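Local coordinates for protein amidohydrolase (Pseudomonas aeruginosa, PDB 2I5G) that probably acts as a metal-dependent dipeptidase, cleaving dipeptides as do other members of the membrane dipeptidase (peptidase M19) family, at residues E167-S172 with V176-C181; A4-D9 with R305-V310; R23-D28 with F250-G255. The protein carries 2 engineered substitutions. All coordinates share one frame; numbering follows the deposited sequence.

Contact 1 of 3, residues E167-S172 with V176-C181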
# COMPACT_ATOMS: atom_id res chain seq x y z
N GLU A 167 16.56 0.03 6.15
CA GLU A 167 16.62 -1.02 5.14
C GLU A 167 16.94 -0.42 3.78
O GLU A 167 17.72 -0.98 3.01
CB GLU A 167 15.29 -1.78 5.10
CG GLU A 167 15.08 -2.67 6.32
CD GLU A 167 13.67 -3.23 6.41
OE1 GLU A 167 13.21 -3.87 5.45
OE2 GLU A 167 13.02 -3.03 7.46
N VAL A 168 16.35 0.73 3.49
CA VAL A 168 16.58 1.41 2.22
C VAL A 168 18.05 1.84 2.09
O VAL A 168 18.65 1.72 1.02
CB VAL A 168 15.65 2.65 2.07
CG1 VAL A 168 16.02 3.44 0.82
CG2 VAL A 168 14.21 2.19 1.99
N ILE A 169 18.64 2.34 3.17
CA ILE A 169 20.03 2.77 3.11
C ILE A 169 20.94 1.57 2.83
O ILE A 169 21.93 1.68 2.10
CB ILE A 169 20.48 3.42 4.44
CG1 ILE A 169 19.63 4.66 4.73
CG2 ILE A 169 21.97 3.79 4.36
CD1 ILE A 169 19.89 5.30 6.07
N LEU A 170 20.60 0.43 3.42
CA LEU A 170 21.37 -0.79 3.27
C LEU A 170 21.14 -1.50 1.93
O LEU A 170 21.97 -2.28 1.49
CB LEU A 170 21.01 -1.74 4.41
CG LEU A 170 21.97 -1.98 5.59
CD1 LEU A 170 22.87 -0.79 5.83
CD2 LEU A 170 21.13 -2.30 6.82
N GLU A 171 20.01 -1.21 1.29
CA GLU A 171 19.65 -1.84 0.02
C GLU A 171 20.10 -1.10 -1.25
O GLU A 171 20.49 -1.74 -2.23
CB GLU A 171 18.13 -2.07 -0.01
CG GLU A 171 17.51 -2.37 -1.38
CD GLU A 171 17.75 -3.79 -1.85
OE1 GLU A 171 17.51 -4.73 -1.08
OE2 GLU A 171 18.17 -3.95 -3.02
N SER A 172 20.05 0.22 -1.24
CA SER A 172 20.44 0.98 -2.42
C SER A 172 21.93 0.93 -2.65
O SER A 172 22.72 0.94 -1.70
CB SER A 172 20.00 2.44 -2.31
OG SER A 172 20.83 3.13 -1.41
N VAL A 176 21.51 7.66 -0.78
CA VAL A 176 20.12 8.05 -0.57
C VAL A 176 20.17 9.35 0.24
O VAL A 176 21.25 9.81 0.60
CB VAL A 176 19.32 6.98 0.19
CG1 VAL A 176 19.27 5.69 -0.63
CG2 VAL A 176 19.95 6.74 1.55
N CYS A 177 19.02 9.94 0.53
CA CYS A 177 19.06 11.20 1.25
C CYS A 177 17.84 11.50 2.10
O CYS A 177 16.80 10.84 1.98
CB CYS A 177 19.22 12.35 0.26
SG CYS A 177 17.75 12.56 -0.82
N TYR A 178 18.01 12.49 2.96
CA TYR A 178 16.94 13.02 3.80
C TYR A 178 16.91 14.45 3.28
O TYR A 178 17.44 15.36 3.92
CB TYR A 178 17.32 13.04 5.29
CG TYR A 178 17.31 11.70 5.99
CD1 TYR A 178 16.27 10.79 5.80
CD2 TYR A 178 18.32 11.36 6.89
CE1 TYR A 178 16.24 9.57 6.48
CE2 TYR A 178 18.30 10.15 7.57
CZ TYR A 178 17.26 9.26 7.37
OH TYR A 178 17.24 8.07 8.05
N SER A 179 16.32 14.63 2.10
CA SER A 179 16.24 15.94 1.45
C SER A 179 15.90 17.09 2.39
O SER A 179 16.42 18.19 2.22
CB SER A 179 15.21 15.90 0.31
OG SER A 179 13.90 15.66 0.79
N HIS A 180 15.04 16.83 3.36
CA HIS A 180 14.65 17.88 4.30
C HIS A 180 14.26 17.36 5.69
O HIS A 180 13.19 16.78 5.87
CB HIS A 180 13.50 18.72 3.72
CG HIS A 180 12.25 17.93 3.42
ND1 HIS A 180 12.20 16.96 2.45
CD2 HIS A 180 11.01 18.00 3.95
CE1 HIS A 180 10.97 16.46 2.39
NE2 HIS A 180 10.23 17.08 3.30
N CYS A 181 15.14 17.56 6.66
CA CYS A 181 14.86 17.11 8.02
C CYS A 181 15.66 17.90 9.06
O CYS A 181 16.50 18.72 8.72
CB CYS A 181 15.20 15.63 8.16
SG CYS A 181 16.96 15.33 8.01
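Ile-169, close to the C-terminal end of helix 162-171, and Val-176, where the chain enters strand 177-181, bring the two backbones nearest to each other, with 6.4 Å between Ile-169 CA and Val-176 CA. Val-176 is the residue on which the contact turns. Its CB points at the helix, and its two methyl groups divide the surface offered there. With CG1 anti to the carbonyl carbon (chi1 -63°), CG2 falls between the backbone N and that carbon and meets Ile-169 CG1 at 3.8 Å, the two side chains crossing at about a right angle. CG1, on the other branch, faces Val-168 CG1 at 4.2 Å and lies 3.7 Å from Ser-172 CB. One valine is thus held by three residues from the last turn of the helix and its exit. Ile-169 starts alongside rather than straight at the strand, but its chain runs on extended (chi2 174°), carrying CD1 to 4.3 Å from Tyr-178 OH at the far end of that ring. Phe-200 and Ile-201 of helix 195-203 close over the same isoleucine. The contact is apolar in substance; the hydroxyl at its border, Ser-172 OG, is hydrogen-bonded to Lys-174 O in the connecting turn. Ser-172 N still reaches back to Val-168 O at 3.1 Å, although Ser-172 itself has left the helical conformation. Backbone bonds join Cys-177 to Cys-155 and Leu-157, and Val-176 and Tyr-178 to Phe-207, so strand 177-181 runs between two neighbouring strands. A helix that turns through a short loop and lays its inner side on the strand that follows is the repeating alpha-to-beta step of a TIM barrel, the fold of the M19 dipeptidases.

Contact 2 of 3, residues A4-D9 with R305-V310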
# COMPACT_ATOMS: atom_id res chain seq x y z
N ALA A 4 27.61 38.29 -0.67
CA ALA A 4 26.68 38.75 -1.69
C ALA A 4 27.34 38.36 -3.00
O ALA A 4 26.69 37.84 -3.91
CB ALA A 4 26.52 40.25 -1.62
N GLU A 5 28.64 38.61 -3.07
CA GLU A 5 29.41 38.25 -4.25
C GLU A 5 29.58 36.73 -4.21
O GLU A 5 29.65 36.08 -5.26
CB GLU A 5 30.78 38.91 -4.22
CG GLU A 5 30.74 40.42 -4.21
CD GLU A 5 32.13 41.04 -4.10
OE1 GLU A 5 32.81 40.80 -3.08
OE2 GLU A 5 32.54 41.76 -5.04
N LEU A 6 29.63 36.18 -3.01
CA LEU A 6 29.79 34.74 -2.83
C LEU A 6 28.52 34.04 -3.30
O LEU A 6 28.56 33.19 -4.19
CB LEU A 6 30.05 34.41 -1.37
CG LEU A 6 30.80 33.11 -1.08
CD1 LEU A 6 30.62 32.74 0.37
CD2 LEU A 6 30.28 31.99 -1.96
N HIS A 7 27.40 34.40 -2.69
CA HIS A 7 26.11 33.82 -3.05
C HIS A 7 25.95 33.93 -4.57
O HIS A 7 25.56 32.98 -5.24
CB HIS A 7 25.00 34.58 -2.33
CG HIS A 7 23.65 33.94 -2.43
ND1 HIS A 7 23.24 32.92 -1.60
CD2 HIS A 7 22.60 34.18 -3.26
CE1 HIS A 7 22.01 32.56 -1.92
NE2 HIS A 7 21.60 33.31 -2.92
N ALA A 8 26.26 35.11 -5.10
CA ALA A 8 26.13 35.36 -6.53
C ALA A 8 27.03 34.47 -7.37
O ALA A 8 26.59 33.90 -8.37
CB ALA A 8 26.43 36.83 -6.84
N ASP A 9 28.29 34.35 -6.97
CA ASP A 9 29.25 33.53 -7.69
C ASP A 9 29.16 32.09 -7.19
O ASP A 9 30.17 31.38 -7.15
CB ASP A 9 30.67 34.07 -7.46
CG ASP A 9 31.71 33.39 -8.35
OD1 ASP A 9 31.70 33.63 -9.57
OD2 ASP A 9 32.54 32.61 -7.82
N ARG A 305 34.87 28.00 1.45
CA ARG A 305 34.84 26.68 0.81
C ARG A 305 33.72 25.78 1.33
O ARG A 305 33.03 25.14 0.54
CB ARG A 305 36.19 25.99 0.98
CG ARG A 305 36.48 24.88 -0.02
CD ARG A 305 36.78 23.59 0.72
NE ARG A 305 37.38 23.87 2.01
CZ ARG A 305 37.39 23.02 3.03
NH1 ARG A 305 36.83 21.82 2.88
NH2 ARG A 305 37.93 23.36 4.19
N VAL A 306 33.56 25.72 2.64
CA VAL A 306 32.52 24.90 3.23
C VAL A 306 31.17 25.48 2.84
O VAL A 306 30.24 24.75 2.49
CB VAL A 306 32.62 24.84 4.77
CG1 VAL A 306 31.49 23.97 5.33
CG2 VAL A 306 33.97 24.27 5.19
N VAL A 307 31.05 26.80 2.89
CA VAL A 307 29.80 27.46 2.52
C VAL A 307 29.36 27.05 1.11
O VAL A 307 28.21 26.70 0.90
CB VAL A 307 29.92 29.00 2.59
CG1 VAL A 307 28.62 29.65 2.14
CG2 VAL A 307 30.26 29.43 4.02
N ARG A 308 30.28 27.11 0.14
CA ARG A 308 29.95 26.74 -1.23
C ARG A 308 29.29 25.36 -1.16
O ARG A 308 28.30 25.09 -1.85
CB ARG A 308 31.20 26.62 -2.10
CG ARG A 308 32.32 27.59 -1.81
CD ARG A 308 32.20 28.91 -2.56
NE ARG A 308 32.01 28.72 -3.99
CZ ARG A 308 32.19 29.67 -4.90
NH1 ARG A 308 32.59 30.88 -4.54
NH2 ARG A 308 31.95 29.41 -6.18
N LYS A 309 29.87 24.49 -0.34
CA LYS A 309 29.38 23.13 -0.16
C LYS A 309 27.92 23.11 0.27
O LYS A 309 27.05 22.68 -0.48
CB LYS A 309 30.19 22.39 0.91
CG LYS A 309 31.69 22.47 0.76
CD LYS A 309 32.14 21.79 -0.51
CE LYS A 309 33.58 21.35 -0.37
NZ LYS A 309 33.76 20.47 0.83
N VAL A 310 27.68 23.57 1.49
CA VAL A 310 26.35 23.58 2.06
C VAL A 310 25.31 24.29 1.21
O VAL A 310 24.15 23.90 1.21
CB VAL A 310 26.36 24.22 3.46
CG1 VAL A 310 24.98 24.14 4.08
CG2 VAL A 310 27.37 23.51 4.35
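Arg-308 reaches from helix 304-323 across to Leu-6 and Asp-9 at the N-terminal end of the chain, and its successive atoms meet different things. CB starts 5.4 Å from Leu-6 CD2, too far to touch, and CG sits anti to the carbonyl carbon. From there the chain bends at chi2 (-88°) and again at chi3 but still runs outward, bringing CD to 3.7 Å from Leu-6 CD2. NE has a long, weak ion pair with Glu-313 on its own helix. NH1 lies 3.6 Å from Leu-6 CD2, which approaches the guanidinium obliquely. The contact joins the short N-terminal helix 5-8, which precedes the first strand of the TIM barrel, to the long helix that ends the chain, so both ends of the fold meet here on its outer side. NH2 finishes at Asp-9, 2.8 Å from the backbone O and 3.6 Å from OD2. The latter is a long salt bridge: OD2 lies in plane at the guanidinium edge, while the carboxylate itself is turned 69° from the guanidinium plane. The other leucine branch, Leu-6 CD1, lies 4.1 Å from Val-307 CG1. Leu-298 of helix 291-299 touches both Leu-6 and Val-307, and Thr-294 of that helix hydrogen-bonds His-7.

Contact 3 of 3, residues R23-D28 with F250-G255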
# COMPACT_ATOMS: atom_id res chain seq x y z
N ARG A 23 4.12 32.76 -11.78
CA ARG A 23 5.28 33.54 -12.20
C ARG A 23 5.94 34.29 -11.05
O ARG A 23 7.15 34.55 -11.09
CB ARG A 23 4.89 34.54 -13.29
CG ARG A 23 6.10 35.24 -13.89
CD ARG A 23 5.73 36.14 -15.04
NE ARG A 23 6.92 36.72 -15.64
CZ ARG A 23 7.76 36.06 -16.43
NH1 ARG A 23 7.54 34.79 -16.72
NH2 ARG A 23 8.83 36.67 -16.93
N GLU A 24 5.16 34.65 -10.05
CA GLU A 24 5.71 35.39 -8.92
C GLU A 24 6.66 34.51 -8.11
O GLU A 24 7.65 35.01 -7.57
CB GLU A 24 4.60 35.93 -8.03
CG GLU A 24 5.12 36.70 -6.82
CD GLU A 24 6.32 37.59 -7.16
OE1 GLU A 24 6.17 38.53 -7.98
OE2 GLU A 24 7.41 37.34 -6.60
N LEU A 25 6.36 33.22 -8.03
CA LEU A 25 7.21 32.31 -7.28
C LEU A 25 8.53 32.22 -8.01
O LEU A 25 9.60 32.27 -7.40
CB LEU A 25 6.56 30.92 -7.20
CG LEU A 25 7.26 29.84 -6.36
CD1 LEU A 25 8.41 29.24 -7.15
CD2 LEU A 25 7.76 30.43 -5.05
N PHE A 26 8.45 32.12 -9.33
CA PHE A 26 9.62 32.04 -10.19
C PHE A 26 10.53 33.24 -10.04
O PHE A 26 11.74 33.11 -9.96
CB PHE A 26 9.16 31.90 -11.64
CG PHE A 26 8.45 30.62 -11.93
CD1 PHE A 26 7.63 30.49 -13.05
CD2 PHE A 26 8.60 29.52 -11.09
CE1 PHE A 26 6.97 29.30 -13.33
CE2 PHE A 26 7.94 28.31 -11.36
CZ PHE A 26 7.13 28.20 -12.48
N GLU A 27 9.93 34.43 -9.98
CA GLU A 27 10.70 35.66 -9.84
C GLU A 27 11.38 35.77 -8.47
O GLU A 27 12.46 36.35 -8.36
CB GLU A 27 9.78 36.85 -10.08
CG GLU A 27 9.17 36.85 -11.46
CD GLU A 27 8.09 37.90 -11.63
OE1 GLU A 27 7.53 38.02 -12.75
OE2 GLU A 27 7.81 38.62 -10.65
N ASP A 28 10.76 35.21 -7.45
CA ASP A 28 11.32 35.25 -6.10
C ASP A 28 12.49 34.27 -6.03
O ASP A 28 13.40 34.42 -5.20
CB ASP A 28 10.24 34.90 -5.07
CG ASP A 28 10.51 35.50 -3.70
OD1 ASP A 28 10.91 36.69 -3.63
OD2 ASP A 28 10.32 34.80 -2.68
N PHE A 250 10.21 25.17 1.63
CA PHE A 250 9.39 26.36 1.44
C PHE A 250 7.99 25.99 0.95
O PHE A 250 7.84 25.25 -0.03
CB PHE A 250 10.04 27.31 0.43
CG PHE A 250 10.94 28.35 1.04
CD1 PHE A 250 10.48 29.17 2.06
CD2 PHE A 250 12.24 28.52 0.57
CE1 PHE A 250 11.30 30.16 2.61
CE2 PHE A 250 13.07 29.51 1.11
CZ PHE A 250 12.59 30.32 2.14
N THR A 251 6.97 26.51 1.63
CA THR A 251 5.58 26.24 1.28
C THR A 251 4.93 27.54 0.78
O THR A 251 3.71 27.70 0.82
CB THR A 251 4.79 25.73 2.50
OG1 THR A 251 4.74 26.75 3.50
CG2 THR A 251 5.48 24.51 3.08
N GLN A 252 5.78 28.45 0.32
CA GLN A 252 5.37 29.76 -0.17
C GLN A 252 4.13 29.82 -1.07
O GLN A 252 4.09 29.22 -2.15
CB GLN A 252 6.55 30.42 -0.88
CG GLN A 252 6.41 31.91 -1.01
CD GLN A 252 7.66 32.56 -1.55
OE1 GLN A 252 8.74 32.42 -0.98
NE2 GLN A 252 7.52 33.28 -2.65
N GLY A 253 3.13 30.57 -0.61
CA GLY A 253 1.91 30.74 -1.36
C GLY A 253 0.74 29.84 -0.99
O GLY A 253 -0.40 30.12 -1.35
N HIS A 254 1.01 28.77 -0.26
CA HIS A 254 -0.06 27.86 0.11
C HIS A 254 -0.88 28.33 1.30
O HIS A 254 -0.42 29.14 2.10
CB HIS A 254 0.51 26.47 0.38
CG HIS A 254 0.76 25.68 -0.86
ND1 HIS A 254 -0.23 25.40 -1.77
CD2 HIS A 254 1.89 25.12 -1.35
CE1 HIS A 254 0.28 24.69 -2.77
NE2 HIS A 254 1.56 24.50 -2.53
N GLY A 255 -2.10 27.80 1.40
CA GLY A 255 -2.98 28.19 2.49
C GLY A 255 -3.46 27.07 3.39
O GLY A 255 -2.82 26.02 3.52
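Gln-252 and Asp-28 each carry CG anti to the backbone N, and in Gln-252 (chi1 -160°) the chain stays extended beyond CG, so that the amide is held out at full length from its loop to the side of helix 23-31. Both CB atoms point across the gap, which lets the amide end meet the carboxylate. Gln-252 NE2 donates to Asp-28 OD2 at 3.2 Å with an N-H...O angle of 146°, a bent bond. The acceptor lies close to the amide plane, yet the donor comes in from above the carboxylate, 43° out of its plane. Leu-25, one helical turn before Asp-28, supplies the apolar side of the site: its CD2 lies 3.7 Å from Gln-252 NE2 and 4.1 Å from Gln-252 CD. Helix 23-31 follows the first strand of the TIM barrel and residues 250-255 follow strand 244-246, the last, so the contact bridges the seam where the barrel closes. Backbone bonds of Phe-250 with Ile-18 and of Gln-252 with Lys-20 continue the same junction. Two acceptors also come near each other here, Asp-28 OD2 and Gln-252 OE1, at 3.3 Å. Each takes a backbone N-H from a third piece of chain, OD2 from Gly-288 and OE1 from Val-287, and these probably offset the repulsion; OD2 therefore receives two donors. The loop owes its shape to a type II beta turn from Thr-251 to His-254, closed by His-254 N to Thr-251 O at 3.1 Å, in which Gly-253 takes backbone angles where a side chain would jam against the preceding carbonyl. Gln-252 occupies the second position of that turn, projecting toward the helix.

How the contacts relate
Contact 1 is the buried one, its centre about 12 Å from the centre of the chain, whereas contacts 3 and 2 lie about 16 and 20 Å out and are only partly buried. They hold different elements: contact 1 joins a helix to the strand next in sequence, contact 3 the first and last strands' following segments, contact 2 the two chain ends. Contacts 1 and 3 lie on opposite sides of the centre, and both are nested in the loop that contact 2 closes. Chemistry follows position: aliphatic packing inside, one amide-carboxylate bond with a leucine at the seam, and a long ion pair over apolar groups outside.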